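Local coordinates for bacteriophage virulence determinant (Salmonella enterica subsp. enterica serovar Typhimurium str. 14028S, PDB 6GGR), which is a PipA-family bacteriophage-encoded effector, probably a zinc-dependent protease that cleaves host NF-kappaB subunits during Salmonella infection, at residues F12-L15 against P16-D20; A33-D36 against K37-E41; Q167-H170 against A171-L175. All coordinates share one frame; numbering follows the deposited sequence.

Contact 1: F12-L15 against P16-D20; sequences FPDL and PEHQD
Asp14 and His18 form a His-carboxylate hydrogen bond at the surface of the fold, where the extended N-terminal arm 12-15 runs into the short, weakly bonded helix 16-19. The contact is local: side chains meet their neighbours three to five residues on as the chain turns. His18 ND1 donates to Asp14 OD1 over 2.8 Å with a bent N-H...O angle of 140°. The oxygen is approached nearly end-on to its C-O bond but is tilted somewhat out of the imidazole plane, and carboxylate and ring are turned 55° from each other. Asp14 reaches this point because CG lies anti to the backbone N (chi1 -159°), which also brings OD1 back to Leu15 N, at 2.6 Å. That amide comes from above the carboxylate plane, and OD1 therefore takes two donors. The other oxygen, OD2, receives a water that also donates to Gln19 OE1, bridging the two side chains, and forms a salt bridge with Arg26 of helix 24-30. Leu15 CB sits over one face of the imidazole, toward the rim, in a CH-pi contact 4.1 Å from the ring centroid. Leu15 O accepts from both His18 N at 2.9 Å and Gln19 N at 3.1 Å as the chain turns. On the far edge of the buried ring, His18 NE2 is hydrogen-bonded to Asn192 of helix 186-197. Both imidazole nitrogens are thus engaged, and with Leu15 CB over one face the rotation of the ring is well fixed. ND1 donates to Asp14 and NE2 faces the amide nitrogen of Asn192, consistent with a neutral ring protonated on ND1, while Arg26 and the amide of Leu15 would help to keep Asp14 ionised.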
ATOM      1  N   PHE B  12     -23.787  17.389  -8.761  1.00101.29           N
ATOM      2  CA  PHE B  12     -23.463  16.801  -7.461  1.00 77.91           C
ATOM      3  C   PHE B  12     -22.406  17.613  -6.752  1.00 58.94           C
ATOM      4  O   PHE B  12     -21.533  18.147  -7.386  1.00 54.59           O
ATOM      5  CB  PHE B  12     -23.112  15.318  -7.608  1.00 66.03           C
ATOM      6  CG  PHE B  12     -24.289  14.480  -8.079  1.00 72.40           C
ATOM      7  CD1 PHE B  12     -25.518  14.601  -7.446  1.00 75.46           C
ATOM      8  CD2 PHE B  12     -24.204  13.608  -9.138  1.00 72.10           C
ATOM      9  CE1 PHE B  12     -26.593  13.855  -7.848  1.00 67.06           C
ATOM     10  CE2 PHE B  12     -25.286  12.871  -9.528  1.00 70.52           C
ATOM     11  CZ  PHE B  12     -26.476  13.003  -8.884  1.00 66.09           C
ATOM     12  N   PRO B  13     -22.531  17.749  -5.444  1.00 47.91           N
ATOM     13  CA  PRO B  13     -21.532  18.546  -4.718  1.00 47.30           C
ATOM     14  C   PRO B  13     -20.108  18.105  -5.026  1.00 44.59           C
ATOM     15  O   PRO B  13     -19.821  16.913  -5.158  1.00 45.00           O
ATOM     16  CB  PRO B  13     -21.891  18.321  -3.243  1.00 51.58           C
ATOM     17  CG  PRO B  13     -22.940  17.242  -3.224  1.00 57.57           C
ATOM     18  CD  PRO B  13     -23.571  17.208  -4.557  1.00 48.66           C
ATOM     19  N   ASP B  14     -19.214  19.088  -5.146  1.00 43.81           N
ATOM     20  CA  ASP B  14     -17.804  18.847  -5.412  1.00 65.68           C
ATOM     21  C   ASP B  14     -16.980  19.845  -4.609  1.00 51.77           C
ATOM     22  O   ASP B  14     -17.515  20.766  -3.986  1.00 42.69           O
ATOM     23  CB  ASP B  14     -17.499  18.957  -6.912  1.00 69.20           C
ATOM     24  CG  ASP B  14     -16.219  18.244  -7.300  1.00 60.30           C
ATOM     25  OD1 ASP B  14     -15.522  17.732  -6.400  1.00 48.82           O
ATOM     26  OD2 ASP B  14     -15.912  18.193  -8.511  1.00 62.76           O
ATOM     27  N   LEU B  15     -15.649  19.662  -4.632  1.00 49.51           N
ATOM     28  CA  LEU B  15     -14.755  20.475  -3.820  1.00 43.71           C
ATOM     29  C   LEU B  15     -13.980  21.469  -4.678  1.00 48.06           C
ATOM     30  O   LEU B  15     -13.666  21.183  -5.837  1.00 51.84           O
ATOM     31  CB  LEU B  15     -13.743  19.606  -3.061  1.00 39.60           C
ATOM     32  CG  LEU B  15     -14.291  18.540  -2.114  1.00 42.13           C
ATOM     33  CD1 LEU B  15     -13.182  18.076  -1.191  1.00 35.25           C
ATOM     34  CD2 LEU B  15     -15.479  19.041  -1.307  1.00 43.91           C
ATOM     35  N   PRO B  16     -13.633  22.640  -4.133  1.00 52.69           N
ATOM     36  CA  PRO B  16     -12.740  23.547  -4.875  1.00 55.90           C
ATOM     37  C   PRO B  16     -11.422  22.896  -5.256  1.00 47.88           C
ATOM     38  O   PRO B  16     -10.875  23.201  -6.324  1.00 50.66           O
ATOM     39  CB  PRO B  16     -12.529  24.714  -3.900  1.00 56.08           C
ATOM     40  CG  PRO B  16     -13.635  24.616  -2.909  1.00 54.59           C
ATOM     41  CD  PRO B  16     -13.991  23.174  -2.807  1.00 48.78           C
ATOM     42  N   GLU B  17     -10.891  22.010  -4.411  1.00 56.66           N
ATOM     43  CA  GLU B  17      -9.649  21.311  -4.714  1.00 51.44           C
ATOM     44  C   GLU B  17      -9.773  20.379  -5.913  1.00 53.88           C
ATOM     45  O   GLU B  17      -8.751  19.881  -6.393  1.00 58.65           O
ATOM     46  CB  GLU B  17      -9.182  20.517  -3.487  1.00 43.69           C
ATOM     47  CG  GLU B  17      -8.773  21.380  -2.285  1.00 51.88           C
ATOM     48  CD  GLU B  17      -9.962  21.858  -1.455  1.00 56.25           C
ATOM     49  OE1 GLU B  17     -11.117  21.599  -1.854  1.00 51.46           O
ATOM     50  OE2 GLU B  17      -9.742  22.494  -0.399  1.00 50.81           O
ATOM     51  N   HIS B  18     -10.988  20.138  -6.406  1.00 47.01           N
ATOM     52  CA  HIS B  18     -11.227  19.268  -7.551  1.00 48.48           C
ATOM     53  C   HIS B  18     -11.582  20.029  -8.818  1.00 81.27           C
ATOM     54  O   HIS B  18     -11.011  19.767  -9.880  1.00 78.34           O
ATOM     55  CB  HIS B  18     -12.366  18.290  -7.246  1.00 46.69           C
ATOM     56  CG  HIS B  18     -12.095  17.381  -6.094  1.00 43.62           C
ATOM     57  ND1 HIS B  18     -13.071  16.584  -5.539  1.00 42.40           N
ATOM     58  CD2 HIS B  18     -10.962  17.133  -5.398  1.00 42.44           C
ATOM     59  CE1 HIS B  18     -12.552  15.889  -4.544  1.00 44.58           C
ATOM     60  NE2 HIS B  18     -11.273  16.202  -4.439  1.00 40.32           N
ATOM     61  N   GLN B  19     -12.526  20.971  -8.724  1.00 82.49           N
ATOM     62  CA  GLN B  19     -13.227  21.475  -9.902  1.00 85.26           C
ATOM     63  C   GLN B  19     -12.287  21.949 -11.003  1.00 89.23           C
ATOM     64  O   GLN B  19     -12.687  21.966 -12.173  1.00 99.26           O
ATOM     65  CB  GLN B  19     -14.172  22.614  -9.506  1.00 84.53           C
ATOM     66  CG  GLN B  19     -15.052  22.302  -8.302  1.00 88.39           C
ATOM     67  CD  GLN B  19     -16.517  22.628  -8.541  1.00100.48           C
ATOM     68  OE1 GLN B  19     -17.198  21.955  -9.315  1.00100.50           O
ATOM     69  NE2 GLN B  19     -17.008  23.666  -7.872  1.00103.63           N
ATOM     70  N   ASP B  20     -11.059  22.345 -10.673  1.00 84.42           N
ATOM     71  CA  ASP B  20     -10.056  22.649 -11.690  1.00 88.21           C
ATOM     72  C   ASP B  20      -9.310  21.353 -11.993  1.00 98.19           C
ATOM     73  O   ASP B  20      -8.560  20.843 -11.154  1.00100.55           O
ATOM     74  CB  ASP B  20      -9.121  23.769 -11.234  1.00 90.23           C
ATOM     75  CG  ASP B  20      -8.130  23.324 -10.180  1.00 94.91           C
ATOM     76  OD1 ASP B  20      -8.559  22.771  -9.144  1.00 98.41           O
ATOM     77  OD2 ASP B  20      -6.916  23.525 -10.396  1.00 96.72           O
TER
HETATM   78  O   HOH W   1     -17.624  19.042 -10.248  1.00 52.31           O

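Contact 2: A33-D36 against K37-E41; sequences ATDD and KARLE
Asp35 and Arg39 carry the ionic part of this surface contact, in the loop that links helix 24-30 to helix 45-49. Arg39 NE meets Asp35 OD2 at 2.5 Å, a short salt bridge with the acceptor close to the guanidinium plane but the donor above the carboxylate plane. NH1 adds a weak bond to the same oxygen and pairs with Asp97 as well. With CG between its backbone N and carbonyl carbon (chi1 62°) and an extended chain beyond, Arg39 carries NE back to Asp35. A second, long salt bridge joins Asp36 OD1 to Lys37 NZ at 3.7 Å, and water 2 bridges the pair through Asp36 OD2 and NZ. Of the bonds that involve the main chain, Lys37 N donates to Asp35 OD1 at 3.0 Å, from the anti side and tilted out of the carboxylate plane. Ala38 centres an inverse gamma turn, closed by a weak bond from Arg39 N to Lys37 O, and Asn93 of helix 86-100 binds the carbonyls of Asp35 and Lys37. The carboxylate of Asp35 thus holds both the backbone of Lys37 and the side chain of Arg39, at the two ends of the turn, which would favour its ionised form.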
ATOM      1  N   ALA B  33     -24.696   6.475 -10.585  1.00 71.56           N
ATOM      2  CA  ALA B  33     -25.146   6.557  -9.192  1.00 66.79           C
ATOM      3  C   ALA B  33     -25.818   7.909  -8.988  1.00 69.30           C
ATOM      4  O   ALA B  33     -25.144   8.919  -8.766  1.00 62.06           O
ATOM      5  CB  ALA B  33     -23.977   6.390  -8.223  1.00 68.58           C
ATOM      6  N   THR B  34     -27.150   7.936  -9.049  1.00 78.82           N
ATOM      7  CA  THR B  34     -27.895   9.182  -8.931  1.00 72.41           C
ATOM      8  C   THR B  34     -28.887   9.215  -7.776  1.00 63.40           C
ATOM      9  O   THR B  34     -29.450  10.282  -7.504  1.00 66.07           O
ATOM     10  CB  THR B  34     -28.652   9.483 -10.236  1.00 65.93           C
ATOM     11  OG1 THR B  34     -29.328   8.302 -10.692  1.00 61.92           O
ATOM     12  CG2 THR B  34     -27.687   9.974 -11.313  1.00 60.29           C
ATOM     13  N   ASP B  35     -29.108   8.100  -7.082  1.00 55.78           N
ATOM     14  CA  ASP B  35     -30.099   8.040  -6.008  1.00 66.08           C
ATOM     15  C   ASP B  35     -29.415   8.392  -4.692  1.00 59.61           C
ATOM     16  O   ASP B  35     -28.818   7.534  -4.039  1.00 61.33           O
ATOM     17  CB  ASP B  35     -30.744   6.660  -5.954  1.00 61.69           C
ATOM     18  CG  ASP B  35     -31.871   6.580  -4.944  1.00 55.51           C
ATOM     19  OD1 ASP B  35     -32.061   7.548  -4.177  1.00 52.37           O
ATOM     20  OD2 ASP B  35     -32.575   5.549  -4.920  1.00 65.78           O
ATOM     21  N   ASP B  36     -29.516   9.660  -4.288  1.00 54.28           N
ATOM     22  CA  ASP B  36     -28.908  10.129  -3.051  1.00 45.18           C
ATOM     23  C   ASP B  36     -29.866  10.068  -1.865  1.00 44.54           C
ATOM     24  O   ASP B  36     -29.586  10.674  -0.823  1.00 47.51           O
ATOM     25  CB  ASP B  36     -28.377  11.557  -3.227  1.00 47.95           C
ATOM     26  CG  ASP B  36     -29.482  12.575  -3.487  1.00 58.60           C
ATOM     27  OD1 ASP B  36     -30.675  12.207  -3.453  1.00 68.76           O
ATOM     28  OD2 ASP B  36     -29.150  13.754  -3.734  1.00 58.92           O
ATOM     29  N   LYS B  37     -30.969   9.336  -1.991  1.00 46.46           N
ATOM     30  CA  LYS B  37     -31.996   9.327  -0.960  1.00 46.41           C
ATOM     31  C   LYS B  37     -31.635   8.345   0.149  1.00 50.61           C
ATOM     32  O   LYS B  37     -30.938   7.352  -0.069  1.00 50.02           O
ATOM     33  CB  LYS B  37     -33.355   8.965  -1.565  1.00 70.85           C
ATOM     34  CG  LYS B  37     -33.734   9.787  -2.797  1.00 84.12           C
ATOM     35  CD  LYS B  37     -33.819  11.278  -2.486  1.00 90.77           C
ATOM     36  CE  LYS B  37     -33.900  12.108  -3.760  1.00 91.99           C
ATOM     37  NZ  LYS B  37     -34.082  13.558  -3.467  1.00 73.92           N
ATOM     38  N   ALA B  38     -32.116   8.645   1.355  1.00 43.93           N
ATOM     39  CA  ALA B  38     -31.827   7.831   2.535  1.00 49.47           C
ATOM     40  C   ALA B  38     -32.883   6.735   2.672  1.00 49.08           C
ATOM     41  O   ALA B  38     -33.686   6.704   3.606  1.00 48.56           O
ATOM     42  CB  ALA B  38     -31.772   8.708   3.778  1.00 40.80           C
ATOM     43  N   ARG B  39     -32.866   5.814   1.709  1.00 46.65           N
ATOM     44  CA  ARG B  39     -33.869   4.761   1.654  1.00 49.30           C
ATOM     45  C   ARG B  39     -33.414   3.449   2.281  1.00 49.27           C
ATOM     46  O   ARG B  39     -34.254   2.573   2.513  1.00 60.40           O
ATOM     47  CB  ARG B  39     -34.306   4.512   0.204  1.00 51.96           C
ATOM     48  CG  ARG B  39     -33.226   4.035  -0.745  1.00 51.87           C
ATOM     49  CD  ARG B  39     -33.844   3.698  -2.099  1.00 55.09           C
ATOM     50  NE  ARG B  39     -32.878   3.724  -3.197  1.00 60.33           N
ATOM     51  CZ  ARG B  39     -32.216   2.667  -3.659  1.00 66.83           C
ATOM     52  NH1 ARG B  39     -31.363   2.811  -4.666  1.00 75.32           N
ATOM     53  NH2 ARG B  39     -32.396   1.465  -3.123  1.00 60.57           N
ATOM     54  N   LEU B  40     -32.124   3.289   2.567  1.00 47.12           N
ATOM     55  CA  LEU B  40     -31.632   2.136   3.306  1.00 47.04           C
ATOM     56  C   LEU B  40     -31.488   2.492   4.780  1.00 45.12           C
ATOM     57  O   LEU B  40     -31.310   3.656   5.147  1.00 54.40           O
ATOM     58  CB  LEU B  40     -30.287   1.657   2.760  1.00 46.19           C
ATOM     59  CG  LEU B  40     -30.122   1.568   1.243  1.00 58.63           C
ATOM     60  CD1 LEU B  40     -28.748   1.013   0.908  1.00 58.19           C
ATOM     61  CD2 LEU B  40     -31.207   0.717   0.612  1.00 58.91           C
ATOM     62  N   GLU B  41     -31.561   1.467   5.627  1.00 50.70           N
ATOM     63  CA  GLU B  41     -31.444   1.665   7.065  1.00 57.65           C
ATOM     64  C   GLU B  41     -29.971   1.654   7.459  1.00 53.23           C
ATOM     65  O   GLU B  41     -29.301   0.633   7.261  1.00 59.31           O
ATOM     66  CB  GLU B  41     -32.200   0.583   7.818  1.00 71.18           C
ATOM     67  CG  GLU B  41     -32.811   1.061   9.134  1.00 87.34           C
ATOM     68  CD  GLU B  41     -31.817   1.062  10.277  1.00 90.27           C
ATOM     69  OE1 GLU B  41     -31.144   0.029  10.482  1.00 90.31           O
ATOM     70  OE2 GLU B  41     -31.708   2.097  10.965  1.00 85.92           O
TER
HETATM   71  O   HOH W   2     -31.820  14.902  -4.215  1.00 55.57           O

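Contact 3: Q167-H170 against A171-L175; sequences QVVH and ALTHL. Unlike the reference sequence in segment 167-170: Gln167 (reference Glu).
His170 and Leu175 meet where the zinc-site helix 160-173 gives way to loop: His170 ND1 donates to Leu175 O at 2.7 Å, with the oxygen at the imidazole edge, 13° out of its plane. This bond holds the ring in a set rotation and directs NE2 toward the metal site, for which His166, His170 and Asp177 are the zinc ligands. No zinc is bound to this chain in the model; NE2 instead hydrogen-bonds to Asp177, and an acidic side chain of another protein chain packs on His170. The run from His166 to His170 matches the HExxH motif of zinc metalloproteases, except that Gln167 stands where the reference sequence has glutamate. The tightly packed part is the last helical turn. Val168 CG1 lies against Leu172 CD1 at 3.5 Å, the two side chains running alongside, while Leu172 N donates to Val168 O at 2.9 Å. At the next residue, Val169 O is gripped twice, by Thr173 N at 3.1 Å and by Thr173 OG1 at 2.7 Å, from opposite faces of the carbonyl plane. The hydroxyl gets there because chi1 of 65° tucks OG1 between the backbone N and carbonyl carbon. The looser side begins at His174: its N still bonds to His170 O, but its positive phi takes the chain out of the helix. It and Leu175 are partly exposed, and His174 NE2 is hydrogen-bonded to Glu99. Around this turn, Leu172 and Thr173 pack on helix 86-100, Val169 and Leu175 rest on helix 186-197, and Gln167 and His170 touch Thr117 of strand 116-117.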
ATOM      1  N   GLN B 167     -11.255   2.639   1.226  1.00 38.20           N
ATOM      2  CA  GLN B 167     -11.363   1.241   0.819  1.00 37.24           C
ATOM      3  C   GLN B 167     -12.797   0.882   0.459  1.00 40.64           C
ATOM      4  O   GLN B 167     -13.035   0.130  -0.493  1.00 40.21           O
ATOM      5  CB  GLN B 167     -10.850   0.323   1.929  1.00 36.96           C
ATOM      6  CG  GLN B 167      -9.395   0.532   2.300  1.00 35.00           C
ATOM      7  CD  GLN B 167      -8.459   0.427   1.114  1.00 37.98           C
ATOM      8  OE1 GLN B 167      -8.754  -0.248   0.128  1.00 44.85           O
ATOM      9  NE2 GLN B 167      -7.326   1.103   1.200  1.00 41.35           N
ATOM     10  N   VAL B 168     -13.768   1.404   1.209  1.00 37.59           N
ATOM     11  CA  VAL B 168     -15.167   1.127   0.901  1.00 40.33           C
ATOM     12  C   VAL B 168     -15.539   1.727  -0.449  1.00 37.09           C
ATOM     13  O   VAL B 168     -16.267   1.112  -1.238  1.00 49.17           O
ATOM     14  CB  VAL B 168     -16.075   1.651   2.029  1.00 38.04           C
ATOM     15  CG1 VAL B 168     -17.552   1.628   1.612  1.00 41.03           C
ATOM     16  CG2 VAL B 168     -15.877   0.818   3.288  1.00 37.97           C
ATOM     17  N   VAL B 169     -15.043   2.930  -0.743  1.00 34.12           N
ATOM     18  CA  VAL B 169     -15.352   3.549  -2.028  1.00 38.28           C
ATOM     19  C   VAL B 169     -14.869   2.665  -3.170  1.00 41.81           C
ATOM     20  O   VAL B 169     -15.540   2.538  -4.202  1.00 37.84           O
ATOM     21  CB  VAL B 169     -14.747   4.963  -2.104  1.00 38.60           C
ATOM     22  CG1 VAL B 169     -14.699   5.468  -3.548  1.00 32.83           C
ATOM     23  CG2 VAL B 169     -15.565   5.922  -1.249  1.00 39.54           C
ATOM     24  N   HIS B 170     -13.697   2.044  -3.007  1.00 34.34           N
ATOM     25  CA  HIS B 170     -13.228   1.080  -3.995  1.00 36.53           C
ATOM     26  C   HIS B 170     -14.270  -0.006  -4.220  1.00 37.84           C
ATOM     27  O   HIS B 170     -14.583  -0.362  -5.361  1.00 44.49           O
ATOM     28  CB  HIS B 170     -11.907   0.451  -3.543  1.00 40.16           C
ATOM     29  CG  HIS B 170     -10.687   1.239  -3.914  1.00 44.64           C
ATOM     30  ND1 HIS B 170     -10.314   1.464  -5.223  1.00 48.30           N
ATOM     31  CD2 HIS B 170      -9.737   1.826  -3.147  1.00 40.91           C
ATOM     32  CE1 HIS B 170      -9.198   2.171  -5.245  1.00 47.27           C
ATOM     33  NE2 HIS B 170      -8.827   2.403  -3.999  1.00 41.78           N
ATOM     34  N   ALA B 171     -14.829  -0.535  -3.129  1.00 47.46           N
ATOM     35  CA  ALA B 171     -15.723  -1.683  -3.210  1.00 47.86           C
ATOM     36  C   ALA B 171     -17.103  -1.320  -3.744  1.00 45.14           C
ATOM     37  O   ALA B 171     -17.786  -2.183  -4.307  1.00 45.94           O
ATOM     38  CB  ALA B 171     -15.855  -2.330  -1.835  1.00 46.98           C
ATOM     39  N   LEU B 172     -17.535  -0.067  -3.588  1.00 45.06           N
ATOM     40  CA  LEU B 172     -18.849   0.342  -4.071  1.00 39.52           C
ATOM     41  C   LEU B 172     -18.825   0.848  -5.507  1.00 39.96           C
ATOM     42  O   LEU B 172     -19.875   0.856  -6.161  1.00 45.17           O
ATOM     43  CB  LEU B 172     -19.430   1.432  -3.165  1.00 35.80           C
ATOM     44  CG  LEU B 172     -19.561   1.068  -1.685  1.00 38.60           C
ATOM     45  CD1 LEU B 172     -19.926   2.301  -0.874  1.00 36.19           C
ATOM     46  CD2 LEU B 172     -20.593  -0.036  -1.490  1.00 43.85           C
ATOM     47  N   THR B 173     -17.659   1.254  -6.017  1.00 55.29           N
ATOM     48  CA  THR B 173     -17.541   1.761  -7.377  1.00 57.16           C
ATOM     49  C   THR B 173     -16.728   0.865  -8.299  1.00 65.37           C
ATOM     50  O   THR B 173     -16.799   1.044  -9.519  1.00 55.25           O
ATOM     51  CB  THR B 173     -16.899   3.157  -7.377  1.00 46.56           C
ATOM     52  OG1 THR B 173     -15.553   3.070  -6.894  1.00 52.29           O
ATOM     53  CG2 THR B 173     -17.686   4.113  -6.505  1.00 47.91           C
ATOM     54  N   HIS B 174     -15.965  -0.084  -7.755  1.00 84.53           N
ATOM     55  CA  HIS B 174     -15.092  -0.959  -8.534  1.00 69.33           C
ATOM     56  C   HIS B 174     -14.072  -0.175  -9.350  1.00 64.55           C
ATOM     57  O   HIS B 174     -13.572  -0.671 -10.363  1.00 72.96           O
ATOM     58  CB  HIS B 174     -15.898  -1.880  -9.461  1.00 61.62           C
ATOM     59  CG  HIS B 174     -16.853  -2.779  -8.739  1.00 63.67           C
ATOM     60  ND1 HIS B 174     -16.442  -3.714  -7.815  1.00 62.96           N
ATOM     61  CD2 HIS B 174     -18.203  -2.876  -8.797  1.00 65.69           C
ATOM     62  CE1 HIS B 174     -17.496  -4.352  -7.337  1.00 61.29           C
ATOM     63  NE2 HIS B 174     -18.577  -3.862  -7.917  1.00 65.41           N
ATOM     64  N   LEU B 175     -13.745   1.040  -8.923  1.00 52.22           N
ATOM     65  CA  LEU B 175     -12.792   1.884  -9.626  1.00 58.26           C
ATOM     66  C   LEU B 175     -11.434   1.853  -8.934  1.00 56.38           C
ATOM     67  O   LEU B 175     -11.320   1.566  -7.740  1.00 43.78           O
ATOM     68  CB  LEU B 175     -13.303   3.325  -9.707  1.00 66.41           C
ATOM     69  CG  LEU B 175     -14.682   3.524 -10.344  1.00 64.76           C
ATOM     70  CD1 LEU B 175     -15.013   5.006 -10.437  1.00 75.45           C
ATOM     71  CD2 LEU B 175     -14.764   2.872 -11.719  1.00 59.30           C
TER

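Overall arrangement
Along the chain the three contacts follow in series: contact 1 at the N-terminal arm, contact 2 in the loop after helix 24-30, and contact 3 on helix 160-173 near the centre of the fold. The centres of contacts 1 and 2 are about 21 Å apart, yet their ends touch where the Phe12 ring packs on Ala33 and Thr34. Contact 3 touches neither; its nearest atoms are about 11 Å from contact 1 and about 7 Å from contact 2. Helix 186-197 lies against contacts 1 and 3, while 86-100 meets all three, Arg90 making a cation-pi contact with Phe12. Two surface contacts thus flank the helices that pack against the zinc-site helix.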